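Local coordinates for EST1E (Clostridium proteoclasticum, PDB 2WTM), which hydrolyses esters of ferulic acid as a promiscuous feruloyl esterase from a rumen bacterium, probably by way of a serine hydrolase triad, at residues A3-I6 against I11-N14; H34-H39 against E75-F80; Q49-E54 against L236-V241; R180-V185 against S212-N217; I194-G197 against A202-Y205. All coordinates share one frame; numbering follows the deposited sequence. Where two conformers were deposited one is given.

Interaction 1. Residues A3-I6 against I11-N14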
# COMPACT_ATOMS: atom_id res chain seq x y z
N ALA A 3 -27.41 -6.06 -3.82
CA ALA A 3 -26.39 -5.28 -3.12
C ALA A 3 -25.96 -6.04 -1.89
O ALA A 3 -26.73 -6.78 -1.31
CB ALA A 3 -26.91 -3.93 -2.74
N MET A 4 -24.71 -5.88 -1.47
CA MET A 4 -24.19 -6.62 -0.36
C MET A 4 -23.03 -5.80 0.21
O MET A 4 -22.67 -4.83 -0.44
CB MET A 4 -23.61 -7.94 -0.85
CG MET A 4 -22.25 -7.72 -1.58
SD MET A 4 -21.52 -9.12 -2.40
CE MET A 4 -22.86 -9.39 -3.53
N TYR A 5 -22.59 -6.13 1.42
CA TYR A 5 -21.36 -5.59 1.99
C TYR A 5 -20.29 -6.68 2.02
O TYR A 5 -20.54 -7.81 2.52
CB TYR A 5 -21.62 -5.00 3.39
CG TYR A 5 -22.18 -3.60 3.32
CD1 TYR A 5 -21.37 -2.53 2.93
CD2 TYR A 5 -23.54 -3.32 3.60
CE1 TYR A 5 -21.85 -1.24 2.84
CE2 TYR A 5 -24.03 -2.04 3.49
CZ TYR A 5 -23.19 -0.97 3.12
OH TYR A 5 -23.64 0.31 3.00
N ILE A 6 -19.10 -6.36 1.53
CA ILE A 6 -17.93 -7.20 1.63
C ILE A 6 -17.05 -6.63 2.73
O ILE A 6 -16.63 -5.48 2.64
CB ILE A 6 -17.19 -7.22 0.29
CG1 ILE A 6 -18.04 -7.93 -0.78
CG2 ILE A 6 -15.90 -8.04 0.37
CD1 ILE A 6 -17.52 -7.79 -2.15
N ILE A 11 -13.74 -2.36 7.71
CA ILE A 11 -14.39 -1.48 6.75
C ILE A 11 -15.35 -2.32 5.90
O ILE A 11 -14.93 -3.24 5.20
CB ILE A 11 -13.29 -0.84 5.87
CG1 ILE A 11 -12.39 0.08 6.71
CG2 ILE A 11 -13.80 -0.17 4.62
CD1 ILE A 11 -13.04 1.35 7.16
N LYS A 12 -16.62 -1.94 5.90
CA LYS A 12 -17.55 -2.57 5.01
C LYS A 12 -17.55 -1.89 3.63
O LYS A 12 -17.77 -0.69 3.50
CB LYS A 12 -18.95 -2.42 5.63
CG LYS A 12 -19.11 -3.27 6.88
CD LYS A 12 -20.62 -3.41 7.33
CE LYS A 12 -20.79 -4.51 8.40
NZ LYS A 12 -20.26 -5.89 8.01
N LEU A 13 -17.39 -2.71 2.59
CA LEU A 13 -17.42 -2.26 1.19
C LEU A 13 -18.77 -2.61 0.54
O LEU A 13 -19.16 -3.78 0.43
CB LEU A 13 -16.25 -2.93 0.40
CG LEU A 13 -14.85 -2.72 1.01
CD1 LEU A 13 -13.98 -3.62 0.24
CD2 LEU A 13 -14.50 -1.29 0.93
N ASN A 14 -19.48 -1.57 0.17
CA ASN A 14 -20.74 -1.73 -0.57
C ASN A 14 -20.45 -2.33 -1.96
O ASN A 14 -19.62 -1.80 -2.68
CB ASN A 14 -21.40 -0.43 -0.76
CG ASN A 14 -22.77 -0.55 -1.46
OD1 ASN A 14 -23.67 -1.29 -1.00
ND2 ASN A 14 -22.92 0.17 -2.58
O HOH W 1 -25.15 -2.97 0.62
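Ile6 and Leu13 hold the two strands together as an antiparallel hydrogen-bonded pair. Ile6 N donates to Leu13 O at 2.8 Å, with an N-H...O angle of 168°, and Leu13 N returns a bond to Ile6 O at 2.9 Å. Their side chains share one face of the sheet, where both also meet helix 79-93, Ile6 on Tyr92 and Leu13 on Asn85; Ile6 CB lies 4.4 Å from Leu13 CB. On the other face Tyr5 and Asn14 form the neighbouring non-hydrogen-bonded pair. With CG anti to its own carbonyl carbon (chi1 -82°), Tyr5, in the conformer described here, lays its ring across the second strand: CD1 comes within 3.5 Å of Asn14 N and 3.6 Å of Lys12 CB, while CE1 meets Asn14 CB at 3.7 Å. Asn14 OD1 sits over one face of that ring, near its rim, the amide and ring planes 56° apart. Water 1 donates to OD1 at 2.8 Å and, weakly, to Met4 O. Beyond this shell, Tyr5 OH is bonded to Lys69 O, Asn14 ND2 to Asp63 and Lys12 NZ to Asp7 in a salt bridge, which gives the polar ends of all three side chains partners. The two faces of this beta hairpin therefore differ in chemistry: aliphatic groups pack toward the helix, whereas the Tyr5 ring lies beside polar groups, Asn14 using its carbonyl for water and its NH2 for a carboxylate.

Interaction 2. Residues H34-H39 against E75-F80. With PO4 (phosphate ion), chain E.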
# COMPACT_ATOMS: atom_id res chain seq x y z
N HIS A 34 -14.84 2.24 -9.69
CA HIS A 34 -15.03 3.62 -10.06
C HIS A 34 -13.82 4.52 -9.73
O HIS A 34 -12.82 4.03 -9.15
CB HIS A 34 -16.22 4.12 -9.23
CG HIS A 34 -15.98 4.02 -7.78
ND1 HIS A 34 -15.24 4.98 -7.11
CD2 HIS A 34 -16.32 3.10 -6.86
CE1 HIS A 34 -15.11 4.61 -5.85
NE2 HIS A 34 -15.76 3.48 -5.66
N GLY A 35 -13.96 5.82 -10.04
CA GLY A 35 -12.88 6.77 -9.79
C GLY A 35 -13.00 7.59 -8.52
O GLY A 35 -13.84 7.35 -7.64
N PHE A 36 -12.07 8.53 -8.39
CA PHE A 36 -11.87 9.44 -7.24
C PHE A 36 -13.06 10.35 -7.17
O PHE A 36 -13.33 11.05 -8.14
CB PHE A 36 -10.59 10.21 -7.55
CG PHE A 36 -10.20 11.33 -6.61
CD1 PHE A 36 -9.26 11.14 -5.61
CD2 PHE A 36 -10.56 12.65 -6.86
CE1 PHE A 36 -8.79 12.17 -4.79
CE2 PHE A 36 -10.09 13.67 -6.04
CZ PHE A 36 -9.16 13.44 -5.04
N THR A 37 -13.74 10.32 -6.03
CA THR A 37 -15.08 10.99 -5.79
C THR A 37 -16.25 10.26 -6.41
O THR A 37 -17.43 10.69 -6.22
CB THR A 37 -15.18 12.51 -6.18
OG1 THR A 37 -15.38 12.68 -7.60
CG2 THR A 37 -13.96 13.33 -5.72
N GLY A 38 -15.98 9.21 -7.17
CA GLY A 38 -17.00 8.46 -7.90
C GLY A 38 -17.63 7.40 -7.06
O GLY A 38 -17.49 7.30 -5.84
N HIS A 39 -18.49 6.62 -7.69
CA HIS A 39 -19.21 5.56 -7.05
C HIS A 39 -19.81 4.65 -8.13
O HIS A 39 -19.76 4.93 -9.34
CB HIS A 39 -20.31 6.11 -6.15
CG HIS A 39 -21.26 7.01 -6.87
ND1 HIS A 39 -22.40 6.53 -7.48
CD2 HIS A 39 -21.24 8.34 -7.09
CE1 HIS A 39 -23.03 7.53 -8.07
NE2 HIS A 39 -22.38 8.65 -7.82
N GLU A 75 -11.60 11.68 2.94
CA GLU A 75 -10.31 12.31 3.22
C GLU A 75 -9.24 11.32 3.63
O GLU A 75 -8.06 11.66 3.54
CB GLU A 75 -10.45 13.39 4.31
CG GLU A 75 -10.79 12.89 5.67
CD GLU A 75 -11.39 13.98 6.58
OE1 GLU A 75 -12.52 14.43 6.33
OE2 GLU A 75 -10.70 14.37 7.54
N ASP A 76 -9.65 10.18 4.15
CA ASP A 76 -8.67 9.21 4.69
C ASP A 76 -8.38 8.13 3.65
O ASP A 76 -7.72 7.14 3.98
CB ASP A 76 -9.28 8.56 5.91
CG ASP A 76 -9.34 9.50 7.08
OD1 ASP A 76 -8.39 10.22 7.29
OD2 ASP A 76 -10.37 9.53 7.79
N HIS A 77 -8.93 8.22 2.45
CA HIS A 77 -8.63 7.16 1.43
C HIS A 77 -7.28 7.37 0.84
O HIS A 77 -6.78 8.48 0.77
CB HIS A 77 -9.70 7.11 0.35
CG HIS A 77 -9.43 7.86 -0.92
ND1 HIS A 77 -9.81 9.17 -1.11
CD2 HIS A 77 -8.92 7.44 -2.10
CE1 HIS A 77 -9.54 9.53 -2.37
NE2 HIS A 77 -8.98 8.50 -2.99
N THR A 78 -6.62 6.26 0.42
CA THR A 78 -5.35 6.31 -0.27
C THR A 78 -5.43 5.13 -1.26
O THR A 78 -6.24 4.19 -1.18
CB THR A 78 -4.12 6.07 0.63
OG1 THR A 78 -4.05 4.68 1.00
CG2 THR A 78 -4.10 6.97 1.88
N LEU A 79 -4.49 5.09 -2.15
CA LEU A 79 -4.38 3.97 -3.11
C LEU A 79 -4.02 2.66 -2.42
O LEU A 79 -4.35 1.58 -2.93
CB LEU A 79 -3.34 4.27 -4.22
CG LEU A 79 -3.89 5.28 -5.23
CD1 LEU A 79 -2.74 5.82 -6.11
CD2 LEU A 79 -4.96 4.74 -6.05
N PHE A 80 -3.26 2.70 -1.31
CA PHE A 80 -2.97 1.43 -0.56
C PHE A 80 -4.33 0.89 -0.02
O PHE A 80 -4.58 -0.30 -0.07
CB PHE A 80 -2.04 1.65 0.58
CG PHE A 80 -0.59 1.73 0.22
CD1 PHE A 80 -0.12 1.66 -1.05
CD2 PHE A 80 0.32 1.96 1.26
CE1 PHE A 80 1.27 1.79 -1.31
CE2 PHE A 80 1.66 2.07 1.01
CZ PHE A 80 2.12 2.00 -0.27
P PO4 E . -11.70 10.41 -11.29
O1 PO4 E . -13.10 9.92 -11.61
O2 PO4 E . -11.99 11.55 -10.34
O3 PO4 E . -11.08 11.08 -12.51
O4 PO4 E . -10.72 9.32 -10.76
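The loop following strand 27-33 is the place where alpha/beta-hydrolases commonly form part of the oxyanion hole, and here its Phe36 meets His77, just ahead of helix 79-93. A type II turn from Gly35 to Gly38 shapes the loop, with Gly35 O taking both Gly38 N and His34 ND1, the latter at 2.8 Å and in the plane of the imidazole. Phe36 CG stands anti to its backbone N (chi1 174°), which carries the ring toward His77: CD1 lies 3.6 Å from His77 CE1, in the plane of the imidazole at its edge. The two rings are inclined at 57°, with centroids 5.5 Å apart. Trp163 meets the phenyl ring edge-to-face, and His77 ND1 is tied to Phe74 O. At the other end of Phe36, its backbone N donates to phosphate O4 at 2.8 Å. The same ion is bonded to Ser108 OG, His228 NE2 and Gln109 N. A phosphate gripped by two backbone N-H groups, from Phe36 and Gln109, beside the probable nucleophile is consistent with an oxyanion hole, and the Phe36 side chain links that anion site to the loop bearing His77.

Interaction 3. Residues Q49-E54 against L236-V241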
# COMPACT_ATOMS: atom_id res chain seq x y z
N GLN A 49 -21.30 -1.93 -16.95
CA GLN A 49 -21.90 -3.04 -16.24
C GLN A 49 -23.00 -3.73 -17.06
O GLN A 49 -22.99 -4.96 -17.23
CB GLN A 49 -22.44 -2.54 -14.92
CG GLN A 49 -23.27 -3.54 -14.21
CD GLN A 49 -24.71 -3.06 -14.04
OE1 GLN A 49 -24.96 -1.94 -13.62
NE2 GLN A 49 -25.67 -3.98 -14.27
N GLU A 50 -23.88 -2.90 -17.62
CA GLU A 50 -25.06 -3.42 -18.39
C GLU A 50 -24.62 -4.12 -19.63
O GLU A 50 -25.10 -5.20 -19.95
CB GLU A 50 -26.03 -2.28 -18.68
CG GLU A 50 -26.78 -1.90 -17.41
CD GLU A 50 -27.85 -0.86 -17.58
OE1 GLU A 50 -27.85 -0.14 -18.59
OE2 GLU A 50 -28.62 -0.69 -16.61
N THR A 51 -23.67 -3.52 -20.33
CA THR A 51 -23.05 -4.16 -21.47
C THR A 51 -22.46 -5.53 -21.17
O THR A 51 -22.65 -6.49 -21.90
CB THR A 51 -21.96 -3.24 -22.06
OG1 THR A 51 -22.56 -2.02 -22.52
CG2 THR A 51 -21.25 -3.92 -23.17
N LEU A 52 -21.70 -5.63 -20.08
CA LEU A 52 -21.12 -6.90 -19.70
C LEU A 52 -22.19 -7.94 -19.42
O LEU A 52 -22.07 -9.06 -19.86
CB LEU A 52 -20.10 -6.71 -18.55
CG LEU A 52 -18.90 -5.88 -18.97
CD1 LEU A 52 -18.18 -5.42 -17.75
CD2 LEU A 52 -18.01 -6.72 -19.81
N ASN A 53 -23.20 -7.58 -18.63
CA ASN A 53 -24.25 -8.52 -18.32
C ASN A 53 -24.95 -9.00 -19.61
O ASN A 53 -25.31 -10.14 -19.71
CB ASN A 53 -25.33 -7.88 -17.41
CG ASN A 53 -24.82 -7.35 -16.05
OD1 ASN A 53 -25.47 -6.48 -15.50
ND2 ASN A 53 -23.74 -7.91 -15.51
N GLU A 54 -25.10 -8.11 -20.55
CA GLU A 54 -25.75 -8.45 -21.82
C GLU A 54 -25.02 -9.51 -22.63
O GLU A 54 -25.66 -10.33 -23.32
CB GLU A 54 -25.91 -7.16 -22.54
CG GLU A 54 -26.63 -7.22 -23.76
CD GLU A 54 -26.91 -5.86 -24.18
OE1 GLU A 54 -26.14 -5.38 -25.05
OE2 GLU A 54 -27.85 -5.28 -23.57
N LEU A 236 -19.63 4.45 -27.89
CA LEU A 236 -18.44 3.96 -28.53
C LEU A 236 -17.60 3.21 -27.50
O LEU A 236 -16.88 2.25 -27.82
CB LEU A 236 -17.66 5.10 -29.14
CG LEU A 236 -18.35 5.68 -30.40
CD1 LEU A 236 -17.49 6.73 -30.99
CD2 LEU A 236 -18.68 4.56 -31.46
N VAL A 237 -17.66 3.68 -26.28
CA VAL A 237 -16.96 2.98 -25.18
C VAL A 237 -17.59 1.60 -24.92
O VAL A 237 -16.88 0.59 -24.87
CB VAL A 237 -16.96 3.82 -23.89
CG1 VAL A 237 -16.31 3.06 -22.72
CG2 VAL A 237 -16.27 5.15 -24.12
N THR A 238 -18.91 1.53 -24.76
CA THR A 238 -19.49 0.26 -24.47
C THR A 238 -19.34 -0.68 -25.67
O THR A 238 -19.16 -1.85 -25.50
CB THR A 238 -20.97 0.38 -24.11
OG1 THR A 238 -21.66 1.01 -25.18
CG2 THR A 238 -21.18 1.23 -22.88
N GLU A 239 -19.39 -0.17 -26.90
CA GLU A 239 -19.13 -1.09 -28.03
C GLU A 239 -17.71 -1.65 -28.03
O GLU A 239 -17.46 -2.80 -28.39
CB GLU A 239 -19.43 -0.42 -29.38
CG GLU A 239 -20.88 -0.48 -29.77
CD GLU A 239 -21.46 -1.91 -29.72
OE1 GLU A 239 -21.01 -2.84 -30.46
OE2 GLU A 239 -22.33 -2.08 -28.85
N ALA A 240 -16.76 -0.85 -27.55
CA ALA A 240 -15.38 -1.34 -27.57
C ALA A 240 -15.17 -2.43 -26.49
O ALA A 240 -14.52 -3.43 -26.69
CB ALA A 240 -14.44 -0.20 -27.36
N VAL A 241 -15.76 -2.18 -25.33
CA VAL A 241 -15.75 -3.14 -24.21
C VAL A 241 -16.43 -4.44 -24.64
O VAL A 241 -15.91 -5.51 -24.44
CB VAL A 241 -16.46 -2.52 -22.98
CG1 VAL A 241 -16.77 -3.56 -21.91
CG2 VAL A 241 -15.61 -1.36 -22.40
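Two helices, 43-54 and 234-249, come closest where Thr51 faces Thr238, their CA atoms 6.4 Å apart. The CA-to-CA approach is short enough for two small beta-branched residues to meet directly, and both point their CB atoms at the opposite segment. The Thr51 hydroxyl makes the closest touch: OG1 lies 3.3 Å from Thr238 CB and 3.5 Å from Thr238 CG2, so the oxygen rests against a hydrocarbon surface. Its methyl, CG2, comes alongside the backbone of the other helix, 3.8 Å from Thr238 O. Neither hydroxyl bonds to the other threonine. Thr51 OG1 is anti to its own carbonyl carbon (chi1 -61°) and is bonded back to Ala47 O, one turn earlier; Thr238 OG1 similarly bonds to Glu235 O. Each helix thus satisfies its own hydroxyl, and the pair meets by van der Waals contact. A second, wholly apolar touch lies beside it. Leu52 CD2 reaches Val241 CG1 at 4.0 Å, the two side chains crossing at about a right angle. Val241 CG1 is anti to its backbone N (chi1 166°), the branch that extends toward the leucine. Leu52 also packs on Cys30 and Ile32 of strand 27-33 and on Thr59 of strand 58-62, while Val237, one turn before Val241, rests on Ile223 of strand 218-223. The interface is therefore small and made by van der Waals contact, with no hydrogen bond across it, and joins an early helix to the last one over the central sheet, the layered packing of helices on strands found in the alpha/beta-hydrolase fold.

Interaction 4. Residues R180-V185 against S212-N217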
# COMPACT_ATOMS: atom_id res chain seq x y z
N ARG A 180 5.29 2.70 -8.42
CA ARG A 180 5.93 2.68 -9.75
C ARG A 180 5.03 1.97 -10.78
O ARG A 180 5.11 0.78 -10.93
CB ARG A 180 7.26 1.97 -9.64
CG ARG A 180 8.13 2.45 -8.48
CD ARG A 180 8.32 3.92 -8.38
NE ARG A 180 8.82 4.48 -9.62
CZ ARG A 180 9.50 5.60 -9.71
NH1 ARG A 180 9.86 6.29 -8.62
NH2 ARG A 180 9.87 6.02 -10.92
N VAL A 181 4.12 2.73 -11.39
CA VAL A 181 3.11 2.14 -12.29
C VAL A 181 3.71 1.24 -13.34
O VAL A 181 3.19 0.19 -13.66
CB VAL A 181 2.20 3.26 -12.91
CG1 VAL A 181 1.17 2.67 -13.82
CG2 VAL A 181 1.51 4.03 -11.80
N GLU A 182 4.83 1.70 -13.89
CA GLU A 182 5.47 0.97 -14.97
C GLU A 182 5.83 -0.46 -14.63
O GLU A 182 5.80 -1.36 -15.51
CB GLU A 182 6.71 1.75 -15.41
CG GLU A 182 6.49 3.05 -16.14
CD GLU A 182 6.06 4.26 -15.26
OE1 GLU A 182 6.16 4.19 -13.98
OE2 GLU A 182 5.65 5.29 -15.87
N ASP A 183 6.14 -0.72 -13.36
CA ASP A 183 6.45 -2.09 -12.87
C ASP A 183 5.22 -2.99 -13.04
O ASP A 183 5.30 -4.16 -13.44
CB ASP A 183 6.86 -2.10 -11.41
CG ASP A 183 8.22 -1.57 -11.17
OD1 ASP A 183 8.93 -1.19 -12.14
OD2 ASP A 183 8.56 -1.49 -9.98
N PHE A 184 4.08 -2.43 -12.65
CA PHE A 184 2.81 -3.17 -12.74
C PHE A 184 2.36 -3.40 -14.21
O PHE A 184 1.75 -4.41 -14.52
CB PHE A 184 1.65 -2.45 -11.98
CG PHE A 184 1.88 -2.25 -10.50
CD1 PHE A 184 1.22 -3.02 -9.60
CD2 PHE A 184 2.81 -1.34 -10.02
CE1 PHE A 184 1.37 -2.85 -8.23
CE2 PHE A 184 2.95 -1.12 -8.65
CZ PHE A 184 2.24 -1.90 -7.76
N VAL A 185 2.60 -2.42 -15.05
CA VAL A 185 2.32 -2.58 -16.49
C VAL A 185 3.16 -3.74 -17.04
O VAL A 185 2.67 -4.63 -17.75
CB VAL A 185 2.58 -1.30 -17.26
CG1 VAL A 185 2.52 -1.52 -18.76
CG2 VAL A 185 1.58 -0.21 -16.83
N SER A 212 -0.27 2.02 -23.39
CA SER A 212 -0.72 0.99 -24.34
C SER A 212 0.41 0.36 -25.11
O SER A 212 0.29 -0.77 -25.55
CB SER A 212 -1.76 1.53 -25.31
OG SER A 212 -1.24 2.38 -26.36
N LYS A 213 1.46 1.12 -25.35
CA LYS A 213 2.63 0.60 -26.06
C LYS A 213 3.53 -0.18 -25.12
O LYS A 213 4.21 -1.10 -25.56
CB LYS A 213 3.39 1.74 -26.74
CG LYS A 213 2.52 2.45 -27.79
CD LYS A 213 3.25 3.43 -28.63
CE LYS A 213 2.33 4.52 -29.23
NZ LYS A 213 1.31 4.00 -30.17
N GLN A 214 3.51 0.14 -23.82
CA GLN A 214 4.31 -0.58 -22.86
C GLN A 214 3.83 -2.00 -22.57
O GLN A 214 4.61 -2.95 -22.36
CB GLN A 214 4.40 0.20 -21.56
CG GLN A 214 5.44 -0.37 -20.68
CD GLN A 214 5.44 0.20 -19.30
OE1 GLN A 214 5.04 1.36 -19.07
NE2 GLN A 214 6.02 -0.59 -18.37
N TYR A 215 2.50 -2.16 -22.49
CA TYR A 215 1.91 -3.41 -22.23
C TYR A 215 2.29 -4.42 -23.33
O TYR A 215 2.41 -4.00 -24.52
CB TYR A 215 0.37 -3.24 -22.21
CG TYR A 215 -0.22 -2.93 -20.85
CD1 TYR A 215 -0.97 -1.78 -20.66
CD2 TYR A 215 -0.06 -3.82 -19.80
CE1 TYR A 215 -1.53 -1.49 -19.40
CE2 TYR A 215 -0.65 -3.55 -18.55
CZ TYR A 215 -1.36 -2.35 -18.37
OH TYR A 215 -1.89 -2.08 -17.12
N LYS A 216 2.42 -5.68 -22.95
CA LYS A 216 2.64 -6.78 -23.91
C LYS A 216 1.51 -6.93 -24.89
O LYS A 216 1.73 -7.11 -26.09
CB LYS A 216 2.88 -8.09 -23.18
CG LYS A 216 3.19 -9.27 -24.04
CD LYS A 216 4.64 -9.20 -24.54
CE LYS A 216 4.92 -10.33 -25.50
NZ LYS A 216 6.26 -10.05 -26.09
N ASN A 217 0.28 -6.86 -24.39
CA ASN A 217 -0.90 -7.22 -25.18
C ASN A 217 -2.01 -6.18 -24.90
O ASN A 217 -2.98 -6.54 -24.26
CB ASN A 217 -1.40 -8.61 -24.76
CG ASN A 217 -0.62 -9.78 -25.41
OD1 ASN A 217 -0.49 -9.84 -26.63
ND2 ASN A 217 -0.18 -10.73 -24.59
O HOH W 2 -1.01 -3.73 -15.13
O HOH W 3 2.87 -6.11 -20.22
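Val185 is clasped between Gln214 and Tyr215, and this is the tight part of the contact. Its CG1 methyl stands over the centre of the Tyr215 ring, 3.6 Å from the centroid and 11° off the ring normal, a CH-pi contact. The same methyl lies 3.4 Å from Gln214 CD, so one branch of the valine is gripped by a ring and an amide at once. Having CG1 anti to the backbone N (chi1 170°) puts that branch there, and CG2 meets the phenol end of the ring, 3.9 Å from Tyr215 CZ. Val185 also packs on Met115 of helix 109-120 and Phe211 of helix 205-214. Toward Glu182 the contact is more polar and looser. The extended Gln214 side chain crosses that of Glu182 at about a right angle, although their amide and carboxylate planes are nearly parallel. Gln214 NE2 makes a weak bond to Glu182 O, 3.0 Å long but bent to 128° at the hydrogen; its stronger partner is Asp186 OD1. Two waters lie at the polar margin: water 2 takes the proton of Tyr215 OH at 2.7 Å, in the plane of the ring, and donates to Phe184 O. A further water accepts from Lys216 N at 2.8 Å and lies beside Val185 O. A buried valine set on an aromatic face, bordered by a weak amide bond and a water bridge, thus joins helix 181-187 to the C-terminal end of helix 205-214, two helices flanking strand 192-197 in sequence within this alpha/beta-hydrolase.

Interaction 5. Residues I194-G197 against A202-Y205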
# COMPACT_ATOMS: atom_id res chain seq x y z
N ILE A 194 -7.41 -0.51 -23.25
CA ILE A 194 -7.51 0.86 -22.72
C ILE A 194 -8.41 1.65 -23.61
O ILE A 194 -8.25 1.61 -24.85
CB ILE A 194 -6.15 1.58 -22.56
CG1 ILE A 194 -5.33 0.85 -21.52
CG2 ILE A 194 -6.39 3.00 -22.14
CD1 ILE A 194 -3.92 1.43 -21.42
N VAL A 195 -9.37 2.34 -23.00
CA VAL A 195 -10.24 3.31 -23.73
C VAL A 195 -9.97 4.69 -23.20
O VAL A 195 -9.72 4.85 -21.98
CB VAL A 195 -11.74 2.93 -23.49
CG1 VAL A 195 -12.61 3.85 -24.37
CG2 VAL A 195 -11.95 1.50 -23.81
N HIS A 196 -9.93 5.73 -24.06
CA HIS A 196 -9.67 7.06 -23.60
C HIS A 196 -10.13 8.06 -24.65
O HIS A 196 -9.89 7.84 -25.84
CB HIS A 196 -8.14 7.22 -23.38
CG HIS A 196 -7.74 8.22 -22.34
ND1 HIS A 196 -6.90 7.91 -21.29
CD2 HIS A 196 -8.05 9.52 -22.20
CE1 HIS A 196 -6.71 8.97 -20.55
NE2 HIS A 196 -7.41 9.97 -21.06
N GLY A 197 -10.84 9.10 -24.18
CA GLY A 197 -11.33 10.23 -25.01
C GLY A 197 -10.18 11.18 -25.28
O GLY A 197 -9.52 11.61 -24.34
N ALA A 202 -9.25 15.81 -17.80
CA ALA A 202 -8.93 15.45 -16.42
C ALA A 202 -7.64 14.70 -16.35
O ALA A 202 -6.85 14.94 -15.43
CB ALA A 202 -10.06 14.64 -15.83
N VAL A 203 -7.46 13.75 -17.25
CA VAL A 203 -6.22 12.94 -17.32
C VAL A 203 -5.78 12.83 -18.76
O VAL A 203 -6.60 12.54 -19.66
CB VAL A 203 -6.46 11.54 -16.56
CG1 VAL A 203 -7.00 11.79 -15.16
CG2 VAL A 203 -7.42 10.67 -17.28
N PRO A 204 -4.48 13.07 -19.02
CA PRO A 204 -4.01 13.23 -20.37
C PRO A 204 -4.08 11.98 -21.21
O PRO A 204 -3.57 10.92 -20.81
CB PRO A 204 -2.52 13.63 -20.16
CG PRO A 204 -2.18 13.04 -18.87
CD PRO A 204 -3.39 13.27 -18.05
N TYR A 205 -4.77 12.10 -22.35
CA TYR A 205 -4.86 11.04 -23.37
C TYR A 205 -3.52 10.38 -23.72
O TYR A 205 -3.45 9.16 -23.87
CB TYR A 205 -5.52 11.61 -24.66
CG TYR A 205 -5.48 10.71 -25.87
CD1 TYR A 205 -6.29 9.59 -25.95
CD2 TYR A 205 -4.65 10.99 -26.97
CE1 TYR A 205 -6.24 8.77 -27.00
CE2 TYR A 205 -4.59 10.16 -28.06
CZ TYR A 205 -5.38 9.07 -28.10
OH TYR A 205 -5.31 8.25 -29.19
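The imidazole of His196 carries Tyr205 over one face and Val203 O at its edge. Over the face it is the backbone CA of Tyr205 that comes down, 3.8 Å from the ring centroid and displaced toward the NE2 and CD2 side; this is a CH-pi contact. The phenol ring follows as an offset edge-to-face partner, turning its edge to the imidazole face with the planes at 79° and the centroids 5.9 Å apart. Tyr205 CD1 lies 4.1 Å from His196 CG and 4.0 Å from His196 CB. At the edge, NE2 donates to Val203 O at 3.0 Å with an angle of 150° at the hydrogen. The oxygen lies near the imidazole plane, but the donor stands above the carbonyl plane of Val203 and does not follow a lone pair. Val203 CG2 rests 3.8 Å from His196 CE1 close by. With CG anti to the backbone N (chi1 -152°), the His196 ring leaves strand 192-197 toward the loop, where ND1 is bonded to Ser208 OG. Tyr205 OH in turn bonds to Thr222 OG1 on the adjoining strand 218-223. Asp200 OD1, between the two segments, accepts from Ala202 N and Val203 N, and this aspartate probably belongs to a triad with Ser108 and His228. Because both imidazole nitrogens have partners, the orientation of the buried His196 ring is fixed, and its NE2 bond to Val203 O ties the strand to the loop that follows the probable triad aspartate.

In the fold
The phosphate bound at interaction 2 marks the probable active site, and interaction 5 approaches it from another direction: Val203 has its side chain about 5 Å from the ion, although the centres of the two contacts are about 18 Å apart. Interaction 5 also links its neighbours. Val195 CG1 packs 3.9 Å from Val237 CG2 of interaction 3, and Ile194 CD1 lies 4.2 Å from Ser212 N and 4.3 Å from Tyr215 CE1 of interaction 4, so strand 192-197 connects both helical contacts. Interaction 1 belongs to the outer end of the same sheet, its centre about 29 Å from that of interaction 5, on the opposite side of the chain's centre.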